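Local structure of GGDEF and EAL domain-containing protein (Vibrio cholerae O1 str. 2010EL-1786, 6PWK) at residues A52-E57 and D68-E73; Q289-H294 and A327-G332; C309-P314 and L343-E348; V354-L359 and F371-I376. The protein binds the second messenger c-di-GMP and probably acts as a receptor in the circuit that controls large adhesins, cell adhesion and biofilm formation. One frame throughout, in Å; residues are numbered along the deposited sequence.

Contact 1. Residues A52-E57 and D68-E73; sequences AEFIKE and DGMVRE
In the helical hairpin that follows strand 45-51 of the GGDEF domain, Phe54 and Ile55 of one arm meet Met70 and Val71 of the other. The arms, 53-57 and 68-73, run nearly antiparallel at 163°. Their axes approach to 9.8 Å. Ile55 sits opposite Met70 and fills the middle of the contact. Its two branches divide the work. CG1 of Ile55 lies 3.6 Å from CG of Met70, and CD1 also packs near that CG. On the other branch, CG2 of Ile55 touches CG2 of Val71 at 3.6 Å, and these two side chains cross at about a right angle. Met70 leaves its backbone with CG anti to the backbone N (chi1 -174°), which sends CG out to Ile55. The chain then bends at chi2 and chi3 toward Phe54. CE of Met70 arrives at the edge of the Phe54 ring, in its plane, 3.7 Å from CE2. SD of Met70 stands 5.4 Å from the centroid of the Phe54 ring, also at the edge. This is an edge-on Met-aromatic contact. One face of the same ring is covered near its rim by CG1 of Ile55. Beyond the apolar patch, OD2 of Asp68 is hydrogen-bonded to N21 of a bound c-di-GMP, while OD1 bonds Tyr59 OH. Two antiparallel helices joined by a turn, between the first two strands of the sheet, are typical of the GGDEF fold.

Contact 2. Residues Q289-H294 and A327-G332; sequences QTLSKH and AGADFG
Leu291 joins segment 289-294 to segment 327-332 by packing on Ala327 and Ala329. Gln289, ahead of it on helix 281-292, accepts OG of Ser292 on its carbonyl O at 2.7 Å, with the donor above the carbonyl plane. Thr290 turns OG1 back to the carbonyl O of Trp286, one helical turn earlier. Leu291 follows and carries the contact. Its CB lies 3.5 Å from CB of Ala327. CG is anti to the carbonyl carbon (chi1 -78°), and CD1 lies near both alanine methyls, closer to that of Ala327. CD1 of Leu291 is 3.8 Å from CB of Ala327 and 4.2 Å from CB of Ala329. The same side chain touches Leu301 and Phe303, and so packs the helix against strand 301-305. These elements belong to the TIM-like barrel of the EAL domain. Ala327 to Ala329 form the turn that leads from helix 314-326 into strand 330-336. Gly328, at positive phi, is the C-prime residue of a Schellman motif that ends helix 314-326. Two residues on, Asp330 begins the strand. Its OD1 accepts the backbone N of Phe331 on the anti side at 2.7 Å and is also bridged to Arg325 NE. Further along the first segment, the carbonyl O of Thr290 takes a weak bond from the backbone N of Lys293. His294 adds a second donor to that oxygen, with ND1 at 3.1 Å. The His294 side chain also rests on Ile257 and Glu261 of helix 245-261.

Contact 3. Residues C309-P314 and L343-E348; sequences CFVNEP and LDYINE
Tyr345 lays its ring against Phe310 and Val311. Its CB begins 4.1 Å from CB of Phe310. CG comes next, between the backbone N and the carbonyl carbon (chi1 62°), and this turns the ring to lie alongside helix 307-312. One ring face receives CB of Phe310 as a CH-pi contact, 3.8 Å from the centroid of the Tyr345 ring. The nearest ring atom is CD1 of Tyr345, at 3.4 Å from that CB. CE1 looks on to CG of Phe310 at 3.9 Å. The two aromatic planes are nearly parallel, at 16°, but slid apart, so they barely overlap. CD2 and CE2 of Tyr345 both lie 4.0 Å from CG1 of Val311, which approaches obliquely from the same side as Phe310. Ile346 CG1 covers the opposite face. At the tip, OH is hydrogen-bonded to Glu307 OE1, which fixes the outer end of the ring. Phe310 is held further by an edge-to-face stack with Phe349. Nearby, Glu348 makes a salt bridge to Arg285 of the second subunit. Both helices follow neighbouring parallel strands, 301-305 and 330-336, which carry the magnesium ligands Glu304 and Asp334, as in the beta-alpha connections of the TIM-like EAL barrel.

Contact 4. Residues V354-L359 and F371-I376; sequences VKLDYL and FTLTSI
Leu373 and Ile376 of helix 367-382 close on Leu356 at the end of strand 353-356. The helix runs on through bonds from N of Ser375 to O of Phe371 and from N of Ile376 to O of Thr372. CB of Leu373 is not aimed at the strand, but with CG anti to the backbone N (chi1 178°) the side chain brings CD1 to it. This CD1 lies 3.7 Å from CD1 of Leu356 and 4.0 Å from CD2 of Leu356. The two leucines cross at about a right angle. OG1 of Thr374 bonds the carbonyl O of Lys370. One turn after Leu373, Ile376 brings CD1 to 3.7 Å from CD2 of Leu356. The methyl fork of Leu356 is thus shared between two helix residues: one branch leans on Leu373 and the other reaches both. The contact is wholly apolar. It joins the strand to the helix of a beta-alpha-beta unit that runs on to strand 386-389. Lys355, next to Leu356, makes salt bridges to Glu218 and Glu304 of the magnesium site. Strand 353-356 lies between parallel strands 330-336 and 386-389, while Tyr336 touches Leu356 and bonds the carbonyl O of Ile376 through its OH.

Contact 1 belongs to the GGDEF domain, and contacts 2, 3 and 4 to the EAL domain. Contacts 1 and 3 touch lightly, OE2 of Glu57 lying 3.9 Å from OD1 of Asn312. Contacts 2 and 3 join through CD1 of Phe331 and CZ of Phe310, 4.1 Å apart. Their segments alternate along the chain. Contacts 2 and 4 reach neighbouring strands of the same barrel, 330-336 and 353-356. The centres of contacts 3 and 4 are about 15 Å apart. The side chains of Phe310 and Leu356 are each about 11 Å from a bound magnesium ion, and about 12 Å and 10 Å from a bound c-di-GMP. Contact 1 also lies by a bound c-di-GMP, about 10 Å from the Val71 side chain.

Contact 1. Residues A52-E57 and D68-E73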
loop_
_atom_site.group_PDB
_atom_site.type_symbol
_atom_site.label_atom_id
_atom_site.label_comp_id
_atom_site.label_asym_id
_atom_site.label_seq_id
_atom_site.Cartn_x
_atom_site.Cartn_y
_atom_site.Cartn_z
ATOM N N ALA A 52 -2.811 15.908 -9.332
ATOM C CA ALA A 52 -1.561 16.444 -8.798
ATOM C C ALA A 52 -0.762 15.293 -8.194
ATOM O O ALA A 52 -0.815 15.018 -6.995
ATOM C CB ALA A 52 -1.842 17.541 -7.776
ATOM N N GLU A 53 -0.009 14.606 -9.057
ATOM C CA GLU A 53 0.838 13.516 -8.589
ATOM C C GLU A 53 1.979 14.031 -7.720
ATOM O O GLU A 53 2.454 13.313 -6.832
ATOM C CB GLU A 53 1.380 12.725 -9.783
ATOM C CG GLU A 53 2.293 11.555 -9.427
ATOM C CD GLU A 53 1.541 10.337 -8.913
ATOM O OE1 GLU A 53 0.318 10.433 -8.679
ATOM O OE2 GLU A 53 2.179 9.275 -8.747
ATOM N N PHE A 54 2.422 15.270 -7.947
ATOM C CA PHE A 54 3.501 15.823 -7.136
ATOM C C PHE A 54 3.068 16.029 -5.689
ATOM O O PHE A 54 3.909 16.007 -4.784
ATOM C CB PHE A 54 4.001 17.135 -7.746
ATOM C CG PHE A 54 3.020 18.271 -7.653
ATOM C CD1 PHE A 54 1.966 18.371 -8.547
ATOM C CD2 PHE A 54 3.166 19.252 -6.686
ATOM C CE1 PHE A 54 1.070 19.420 -8.470
ATOM C CE2 PHE A 54 2.272 20.304 -6.603
ATOM C CZ PHE A 54 1.222 20.387 -7.498
ATOM N N ILE A 55 1.771 16.226 -5.451
ATOM C CA ILE A 55 1.273 16.274 -4.081
ATOM C C ILE A 55 1.304 14.883 -3.460
ATOM O O ILE A 55 1.574 14.727 -2.264
ATOM C CB ILE A 55 -0.140 16.886 -4.047
ATOM C CG1 ILE A 55 -0.115 18.306 -4.616
ATOM C CG2 ILE A 55 -0.689 16.890 -2.630
ATOM C CD1 ILE A 55 -1.416 19.060 -4.443
ATOM N N LYS A 56 1.039 13.851 -4.266
ATOM C CA LYS A 56 1.144 12.481 -3.777
ATOM C C LYS A 56 2.576 12.149 -3.377
ATOM O O LYS A 56 2.807 11.467 -2.371
ATOM C CB LYS A 56 0.641 11.507 -4.842
ATOM C CG LYS A 56 0.722 10.038 -4.455
ATOM C CD LYS A 56 0.255 9.150 -5.600
ATOM C CE LYS A 56 0.149 7.691 -5.177
ATOM N NZ LYS A 56 1.464 7.113 -4.779
ATOM N N GLU A 57 3.551 12.623 -4.156
ATOM C CA GLU A 57 4.949 12.410 -3.801
ATOM C C GLU A 57 5.341 13.202 -2.561
ATOM O O GLU A 57 6.247 12.794 -1.826
ATOM C CB GLU A 57 5.849 12.781 -4.981
ATOM C CG GLU A 57 5.824 11.769 -6.116
ATOM C CD GLU A 57 6.250 12.359 -7.447
ATOM O OE1 GLU A 57 6.551 13.570 -7.500
ATOM O OE2 GLU A 57 6.275 11.608 -8.445
ATOM N N ASP A 68 -1.050 18.669 3.070
ATOM C CA ASP A 68 -2.311 19.399 3.159
ATOM C C ASP A 68 -2.135 20.853 2.746
ATOM O O ASP A 68 -3.005 21.428 2.080
ATOM C CB ASP A 68 -2.876 19.311 4.577
ATOM C CG ASP A 68 -3.362 17.919 4.928
ATOM O OD1 ASP A 68 -3.045 16.970 4.179
ATOM O OD2 ASP A 68 -4.065 17.777 5.949
ATOM N N GLY A 69 -1.013 21.465 3.134
ATOM C CA GLY A 69 -0.749 22.836 2.726
ATOM C C GLY A 69 -0.629 22.995 1.223
ATOM O O GLY A 69 -1.036 24.020 0.669
ATOM N N MET A 70 -0.076 21.989 0.543
ATOM C CA MET A 70 0.037 22.059 -0.911
ATOM C C MET A 70 -1.319 21.857 -1.579
ATOM O O MET A 70 -1.609 22.477 -2.610
ATOM C CB MET A 70 1.042 21.024 -1.414
ATOM C CG MET A 70 1.333 21.126 -2.898
ATOM S SD MET A 70 1.919 22.767 -3.355
ATOM C CE MET A 70 3.601 22.396 -3.833
ATOM N N VAL A 71 -2.159 20.989 -1.008
ATOM C CA VAL A 71 -3.519 20.825 -1.515
ATOM C C VAL A 71 -4.278 22.140 -1.411
ATOM O O VAL A 71 -4.958 22.565 -2.353
ATOM C CB VAL A 71 -4.242 19.694 -0.763
ATOM C CG1 VAL A 71 -5.733 19.729 -1.056
ATOM C CG2 VAL A 71 -3.659 18.346 -1.144
ATOM N N ARG A 72 -4.172 22.806 -0.259
ATOM C CA ARG A 72 -4.812 24.106 -0.089
ATOM C C ARG A 72 -4.234 25.136 -1.052
ATOM O O ARG A 72 -4.978 25.924 -1.648
ATOM C CB ARG A 72 -4.655 24.581 1.356
ATOM C CG ARG A 72 -5.012 26.044 1.574
ATOM C CD ARG A 72 -6.490 26.303 1.345
ATOM N NE ARG A 72 -7.324 25.591 2.306
ATOM C CZ ARG A 72 -7.575 26.024 3.536
ATOM N NH1 ARG A 72 -7.049 27.166 3.957
ATOM N NH2 ARG A 72 -8.347 25.312 4.344
ATOM N N GLU A 73 -2.908 25.145 -1.213
ATOM C CA GLU A 73 -2.276 26.094 -2.125
ATOM C C GLU A 73 -2.775 25.894 -3.551
ATOM O O GLU A 73 -3.250 26.839 -4.190
ATOM C CB GLU A 73 -0.754 25.956 -2.056
ATOM C CG GLU A 73 0.012 26.867 -3.012
ATOM C CD GLU A 73 0.164 28.291 -2.497
ATOM O OE1 GLU A 73 -0.765 28.800 -1.835
ATOM O OE2 GLU A 73 1.223 28.901 -2.755
#

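Contact 2. Residues Q289-H294 and A327-G332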
loop_
_atom_site.group_PDB
_atom_site.type_symbol
_atom_site.label_atom_id
_atom_site.label_comp_id
_atom_site.label_asym_id
_atom_site.label_seq_id
_atom_site.Cartn_x
_atom_site.Cartn_y
_atom_site.Cartn_z
ATOM N N GLN A 289 11.079 -17.560 -10.607
ATOM C CA GLN A 289 10.657 -18.933 -10.859
ATOM C C GLN A 289 10.634 -19.245 -12.350
ATOM O O GLN A 289 11.078 -20.319 -12.773
ATOM C CB GLN A 289 9.284 -19.174 -10.231
ATOM C CG GLN A 289 9.257 -19.023 -8.718
ATOM C CD GLN A 289 7.846 -19.004 -8.156
ATOM O OE1 GLN A 289 6.885 -18.705 -8.865
ATOM N NE2 GLN A 289 7.717 -19.327 -6.874
ATOM N N THR A 290 10.125 -18.319 -13.163
ATOM C CA THR A 290 10.034 -18.577 -14.597
ATOM C C THR A 290 11.390 -18.462 -15.280
ATOM O O THR A 290 11.699 -19.253 -16.177
ATOM C CB THR A 290 9.030 -17.624 -15.244
ATOM O OG1 THR A 290 9.471 -16.270 -15.073
ATOM C CG2 THR A 290 7.662 -17.790 -14.612
ATOM N N LEU A 291 12.210 -17.486 -14.879
ATOM C CA LEU A 291 13.524 -17.339 -15.498
ATOM C C LEU A 291 14.417 -18.539 -15.215
ATOM O O LEU A 291 15.276 -18.878 -16.038
ATOM C CB LEU A 291 14.198 -16.055 -15.018
ATOM C CG LEU A 291 13.745 -14.735 -15.645
ATOM C CD1 LEU A 291 14.601 -13.583 -15.139
ATOM C CD2 LEU A 291 13.796 -14.816 -17.160
ATOM N N SER A 292 14.237 -19.191 -14.065
ATOM C CA SER A 292 15.012 -20.391 -13.771
ATOM C C SER A 292 14.587 -21.573 -14.630
ATOM O O SER A 292 15.380 -22.500 -14.824
ATOM C CB SER A 292 14.889 -20.754 -12.291
ATOM O OG SER A 292 13.570 -21.161 -11.972
ATOM N N LYS A 293 13.360 -21.565 -15.145
ATOM C CA LYS A 293 12.869 -22.631 -16.008
ATOM C C LYS A 293 13.214 -22.414 -17.476
ATOM O O LYS A 293 12.927 -23.291 -18.299
ATOM C CB LYS A 293 11.350 -22.781 -15.849
ATOM C CG LYS A 293 10.925 -23.373 -14.510
ATOM C CD LYS A 293 9.421 -23.615 -14.441
ATOM C CE LYS A 293 8.654 -22.343 -14.114
ATOM N NZ LYS A 293 7.200 -22.613 -13.921
ATOM N N HIS A 294 13.818 -21.277 -17.825
ATOM C CA HIS A 294 14.216 -20.984 -19.197
ATOM C C HIS A 294 15.588 -20.308 -19.192
ATOM O O HIS A 294 15.773 -19.201 -19.693
ATOM C CB HIS A 294 13.177 -20.112 -19.900
ATOM C CG HIS A 294 11.794 -20.685 -19.885
ATOM N ND1 HIS A 294 10.876 -20.385 -18.901
ATOM C CD2 HIS A 294 11.174 -21.541 -20.730
ATOM C CE1 HIS A 294 9.748 -21.030 -19.143
ATOM N NE2 HIS A 294 9.903 -21.739 -20.247
ATOM N N ALA A 327 19.286 -14.614 -12.531
ATOM C CA ALA A 327 18.852 -15.674 -13.429
ATOM C C ALA A 327 19.474 -15.572 -14.816
ATOM O O ALA A 327 19.076 -16.318 -15.716
ATOM C CB ALA A 327 17.328 -15.673 -13.539
ATOM N N GLY A 328 20.430 -14.669 -15.014
ATOM C CA GLY A 328 21.105 -14.561 -16.291
ATOM C C GLY A 328 20.484 -13.610 -17.286
ATOM O O GLY A 328 20.805 -13.686 -18.477
ATOM N N ALA A 329 19.601 -12.722 -16.845
ATOM C CA ALA A 329 19.022 -11.697 -17.695
ATOM C C ALA A 329 19.602 -10.339 -17.306
ATOM O O ALA A 329 20.518 -10.244 -16.480
ATOM C CB ALA A 329 17.496 -11.730 -17.597
ATOM N N ASP A 330 19.069 -9.276 -17.905
ATOM C CA ASP A 330 19.536 -7.928 -17.614
ATOM C C ASP A 330 18.371 -6.959 -17.779
ATOM O O ASP A 330 17.257 -7.351 -18.136
ATOM C CB ASP A 330 20.720 -7.552 -18.508
ATOM C CG ASP A 330 21.700 -6.628 -17.815
ATOM O OD1 ASP A 330 21.290 -5.942 -16.855
ATOM O OD2 ASP A 330 22.878 -6.588 -18.230
ATOM N N PHE A 331 18.640 -5.679 -17.521
ATOM C CA PHE A 331 17.586 -4.674 -17.502
ATOM C C PHE A 331 18.133 -3.334 -17.975
ATOM O O PHE A 331 19.345 -3.099 -17.979
ATOM C CB PHE A 331 16.977 -4.531 -16.100
ATOM C CG PHE A 331 17.954 -4.055 -15.061
ATOM C CD1 PHE A 331 18.104 -2.703 -14.794
ATOM C CD2 PHE A 331 18.726 -4.962 -14.353
ATOM C CE1 PHE A 331 19.004 -2.265 -13.841
ATOM C CE2 PHE A 331 19.626 -4.529 -13.399
ATOM C CZ PHE A 331 19.766 -3.179 -13.143
ATOM N N GLY A 332 17.211 -2.450 -18.361
ATOM C CA GLY A 332 17.546 -1.100 -18.764
ATOM C C GLY A 332 16.490 -0.118 -18.293
ATOM O O GLY A 332 15.494 -0.501 -17.676
#

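Contact 3. Residues C309-P314 and L343-E348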
loop_
_atom_site.group_PDB
_atom_site.type_symbol
_atom_site.label_atom_id
_atom_site.label_comp_id
_atom_site.label_asym_id
_atom_site.label_seq_id
_atom_site.Cartn_x
_atom_site.Cartn_y
_atom_site.Cartn_z
ATOM N N CYS A 309 10.234 4.006 -11.800
ATOM C CA CYS A 309 10.457 2.930 -10.838
ATOM C C CYS A 309 11.691 3.198 -9.989
ATOM O O CYS A 309 11.653 3.072 -8.761
ATOM C CB CYS A 309 10.603 1.593 -11.560
ATOM S SG CYS A 309 9.068 0.825 -12.066
ATOM N N PHE A 310 12.799 3.566 -10.633
ATOM C CA PHE A 310 14.063 3.693 -9.916
ATOM C C PHE A 310 14.035 4.833 -8.905
ATOM O O PHE A 310 14.680 4.741 -7.854
ATOM C CB PHE A 310 15.209 3.896 -10.906
ATOM C CG PHE A 310 15.487 2.700 -11.772
ATOM C CD1 PHE A 310 16.326 1.688 -11.334
ATOM C CD2 PHE A 310 14.918 2.592 -13.031
ATOM C CE1 PHE A 310 16.586 0.588 -12.130
ATOM C CE2 PHE A 310 15.176 1.497 -13.831
ATOM C CZ PHE A 310 16.010 0.493 -13.381
ATOM N N VAL A 311 13.300 5.906 -9.191
ATOM C CA VAL A 311 13.313 7.059 -8.296
ATOM C C VAL A 311 12.165 7.022 -7.288
ATOM O O VAL A 311 12.281 7.600 -6.204
ATOM C CB VAL A 311 13.301 8.370 -9.107
ATOM C CG1 VAL A 311 13.954 8.167 -10.468
ATOM C CG2 VAL A 311 11.888 8.926 -9.254
ATOM N N ASN A 312 11.059 6.350 -7.611
ATOM C CA ASN A 312 9.915 6.287 -6.710
ATOM C C ASN A 312 9.819 4.973 -5.951
ATOM O O ASN A 312 9.376 4.971 -4.799
ATOM C CB ASN A 312 8.611 6.515 -7.486
ATOM C CG ASN A 312 8.563 7.871 -8.164
ATOM O OD1 ASN A 312 8.984 8.879 -7.596
ATOM N ND2 ASN A 312 8.048 7.900 -9.388
ATOM N N GLU A 313 10.219 3.860 -6.562
ATOM C CA GLU A 313 10.193 2.547 -5.914
ATOM C C GLU A 313 11.557 1.878 -6.039
ATOM O O GLU A 313 11.690 0.824 -6.666
ATOM C CB GLU A 313 9.100 1.669 -6.523
ATOM C CG GLU A 313 7.703 2.272 -6.486
ATOM C CD GLU A 313 7.116 2.313 -5.087
ATOM O OE1 GLU A 313 7.687 1.675 -4.178
ATOM O OE2 GLU A 313 6.079 2.985 -4.896
ATOM N N PRO A 314 12.601 2.465 -5.442
ATOM C CA PRO A 314 13.947 1.897 -5.628
ATOM C C PRO A 314 14.104 0.518 -5.017
ATOM O O PRO A 314 14.877 -0.295 -5.538
ATOM C CB PRO A 314 14.865 2.918 -4.937
ATOM C CG PRO A 314 14.009 4.121 -4.662
ATOM C CD PRO A 314 12.617 3.606 -4.515
ATOM N N LEU A 343 18.734 11.770 -10.918
ATOM C CA LEU A 343 19.134 10.657 -11.766
ATOM C C LEU A 343 20.461 10.072 -11.307
ATOM O O LEU A 343 21.316 9.715 -12.123
ATOM C CB LEU A 343 19.216 11.089 -13.226
ATOM N N ASP A 344 20.657 9.968 -9.996
ATOM C CA ASP A 344 21.841 9.321 -9.447
ATOM C C ASP A 344 21.625 7.839 -9.175
ATOM O O ASP A 344 22.563 7.159 -8.749
ATOM C CB ASP A 344 22.288 10.028 -8.163
ATOM C CG ASP A 344 21.246 9.954 -7.065
ATOM O OD1 ASP A 344 20.051 9.778 -7.383
ATOM O OD2 ASP A 344 21.624 10.081 -5.881
ATOM N N TYR A 345 20.415 7.328 -9.409
ATOM C CA TYR A 345 20.152 5.901 -9.267
ATOM C C TYR A 345 21.003 5.070 -10.214
ATOM O O TYR A 345 21.229 3.883 -9.954
ATOM C CB TYR A 345 18.671 5.620 -9.516
ATOM C CG TYR A 345 18.218 5.972 -10.919
ATOM C CD1 TYR A 345 18.281 5.038 -11.950
ATOM C CD2 TYR A 345 17.730 7.238 -11.216
ATOM C CE1 TYR A 345 17.871 5.355 -13.229
ATOM C CE2 TYR A 345 17.318 7.564 -12.493
ATOM C CZ TYR A 345 17.390 6.618 -13.495
ATOM O OH TYR A 345 16.982 6.932 -14.770
ATOM N N ILE A 346 21.463 5.668 -11.315
ATOM C CA ILE A 346 22.284 4.951 -12.287
ATOM C C ILE A 346 23.542 4.407 -11.628
ATOM O O ILE A 346 23.968 3.279 -11.903
ATOM C CB ILE A 346 22.634 5.879 -13.461
ATOM C CG1 ILE A 346 21.368 6.465 -14.076
ATOM C CG2 ILE A 346 23.438 5.139 -14.504
ATOM C CD1 ILE A 346 21.629 7.752 -14.793
ATOM N N ASN A 347 24.163 5.206 -10.758
ATOM C CA ASN A 347 25.405 4.786 -10.120
ATOM C C ASN A 347 25.185 3.564 -9.237
ATOM O O ASN A 347 26.050 2.684 -9.155
ATOM C CB ASN A 347 25.986 5.944 -9.309
ATOM C CG ASN A 347 27.434 5.718 -8.925
ATOM O OD1 ASN A 347 28.178 5.040 -9.633
ATOM N ND2 ASN A 347 27.843 6.290 -7.796
ATOM N N GLU A 348 24.029 3.486 -8.575
ATOM C CA GLU A 348 23.764 2.353 -7.695
ATOM C C GLU A 348 23.307 1.126 -8.476
ATOM O O GLU A 348 23.757 0.010 -8.199
ATOM C CB GLU A 348 22.718 2.732 -6.644
ATOM C CG GLU A 348 22.455 1.631 -5.624
ATOM C CD GLU A 348 21.151 1.822 -4.873
ATOM O OE1 GLU A 348 21.053 1.354 -3.719
ATOM O OE2 GLU A 348 20.222 2.435 -5.439
#

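Contact 4. Residues V354-L359 and F371-I376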
loop_
_atom_site.group_PDB
_atom_site.type_symbol
_atom_site.label_atom_id
_atom_site.label_comp_id
_atom_site.label_asym_id
_atom_site.label_seq_id
_atom_site.Cartn_x
_atom_site.Cartn_y
_atom_site.Cartn_z
ATOM N N VAL A 354 20.497 2.640 -21.250
ATOM C CA VAL A 354 19.542 3.699 -20.950
ATOM C C VAL A 354 18.902 4.129 -22.262
ATOM O O VAL A 354 19.602 4.525 -23.201
ATOM C CB VAL A 354 20.197 4.895 -20.233
ATOM C CG1 VAL A 354 20.509 4.537 -18.789
ATOM C CG2 VAL A 354 21.468 5.334 -20.948
ATOM N N LYS A 355 17.580 4.018 -22.341
ATOM C CA LYS A 355 16.824 4.471 -23.500
ATOM C C LYS A 355 16.296 5.868 -23.198
ATOM O O LYS A 355 15.514 6.046 -22.260
ATOM C CB LYS A 355 15.685 3.507 -23.826
ATOM C CG LYS A 355 15.114 3.671 -25.225
ATOM C CD LYS A 355 14.280 2.464 -25.628
ATOM C CE LYS A 355 15.117 1.193 -25.635
ATOM N NZ LYS A 355 14.345 0.015 -26.122
ATOM N N LEU A 356 16.738 6.850 -23.980
ATOM C CA LEU A 356 16.431 8.243 -23.690
ATOM C C LEU A 356 14.929 8.496 -23.704
ATOM O O LEU A 356 14.165 7.818 -24.396
ATOM C CB LEU A 356 17.115 9.160 -24.704
ATOM C CG LEU A 356 18.629 9.320 -24.586
ATOM C CD1 LEU A 356 19.178 10.059 -25.796
ATOM C CD2 LEU A 356 18.979 10.055 -23.306
ATOM N N ASP A 357 14.510 9.480 -22.913
ATOM C CA ASP A 357 13.141 9.971 -22.982
ATOM C C ASP A 357 12.858 10.478 -24.390
ATOM O O ASP A 357 13.648 11.238 -24.960
ATOM C CB ASP A 357 12.933 11.084 -21.951
ATOM C CG ASP A 357 11.484 11.528 -21.840
ATOM O OD1 ASP A 357 10.632 11.020 -22.599
ATOM O OD2 ASP A 357 11.196 12.388 -20.981
ATOM N N TYR A 358 11.730 10.047 -24.957
ATOM C CA TYR A 358 11.404 10.423 -26.328
ATOM C C TYR A 358 11.128 11.911 -26.481
ATOM O O TYR A 358 11.062 12.394 -27.616
ATOM C CB TYR A 358 10.209 9.612 -26.832
ATOM C CG TYR A 358 8.852 10.067 -26.335
ATOM C CD1 TYR A 358 8.336 9.601 -25.132
ATOM C CD2 TYR A 358 8.076 10.942 -27.085
ATOM C CE1 TYR A 358 7.092 10.008 -24.683
ATOM C CE2 TYR A 358 6.834 11.355 -26.645
ATOM C CZ TYR A 358 6.347 10.885 -25.444
ATOM O OH TYR A 358 5.110 11.292 -25.006
ATOM N N LEU A 359 10.966 12.644 -25.378
ATOM C CA LEU A 359 10.829 14.091 -25.454
ATOM C C LEU A 359 12.121 14.781 -25.868
ATOM O O LEU A 359 12.094 15.983 -26.157
ATOM C CB LEU A 359 10.350 14.645 -24.111
ATOM C CG LEU A 359 8.924 14.267 -23.710
ATOM C CD1 LEU A 359 8.569 14.865 -22.360
ATOM C CD2 LEU A 359 7.941 14.723 -24.774
ATOM N N PHE A 371 21.644 20.897 -23.310
ATOM C CA PHE A 371 22.623 20.810 -22.229
ATOM C C PHE A 371 22.339 19.618 -21.324
ATOM O O PHE A 371 23.260 18.880 -20.952
ATOM C CB PHE A 371 22.629 22.109 -21.424
ATOM N N THR A 372 21.072 19.414 -20.958
ATOM C CA THR A 372 20.708 18.250 -20.157
ATOM C C THR A 372 20.969 16.957 -20.921
ATOM O O THR A 372 21.399 15.956 -20.336
ATOM C CB THR A 372 19.238 18.345 -19.737
ATOM O OG1 THR A 372 19.087 19.380 -18.757
ATOM C CG2 THR A 372 18.742 17.027 -19.158
ATOM N N LEU A 373 20.734 16.966 -22.236
ATOM C CA LEU A 373 20.908 15.755 -23.031
ATOM C C LEU A 373 22.365 15.306 -23.055
ATOM O O LEU A 373 22.652 14.109 -22.935
ATOM C CB LEU A 373 20.390 15.986 -24.451
ATOM C CG LEU A 373 20.547 14.831 -25.442
ATOM C CD1 LEU A 373 19.906 13.563 -24.907
ATOM C CD2 LEU A 373 19.951 15.209 -26.788
ATOM N N THR A 374 23.300 16.248 -23.208
ATOM C CA THR A 374 24.713 15.881 -23.216
ATOM C C THR A 374 25.165 15.394 -21.847
ATOM O O THR A 374 25.942 14.438 -21.745
ATOM C CB THR A 374 25.576 17.066 -23.658
ATOM O OG1 THR A 374 24.958 17.736 -24.761
ATOM C CG2 THR A 374 26.959 16.584 -24.076
ATOM N N SER A 375 24.684 16.040 -20.781
ATOM C CA SER A 375 25.130 15.703 -19.432
ATOM C C SER A 375 24.743 14.277 -19.061
ATOM O O SER A 375 25.562 13.516 -18.534
ATOM C CB SER A 375 24.551 16.699 -18.428
ATOM O OG SER A 375 24.924 16.365 -17.103
ATOM N N ILE A 376 23.491 13.895 -19.326
ATOM C CA ILE A 376 23.061 12.538 -19.015
ATOM C C ILE A 376 23.667 11.526 -19.980
ATOM O O ILE A 376 23.698 10.329 -19.678
ATOM C CB ILE A 376 21.524 12.442 -19.009
ATOM C CG1 ILE A 376 20.962 12.595 -20.424
ATOM C CG2 ILE A 376 20.927 13.494 -18.086
ATOM C CD1 ILE A 376 19.454 12.459 -20.493
#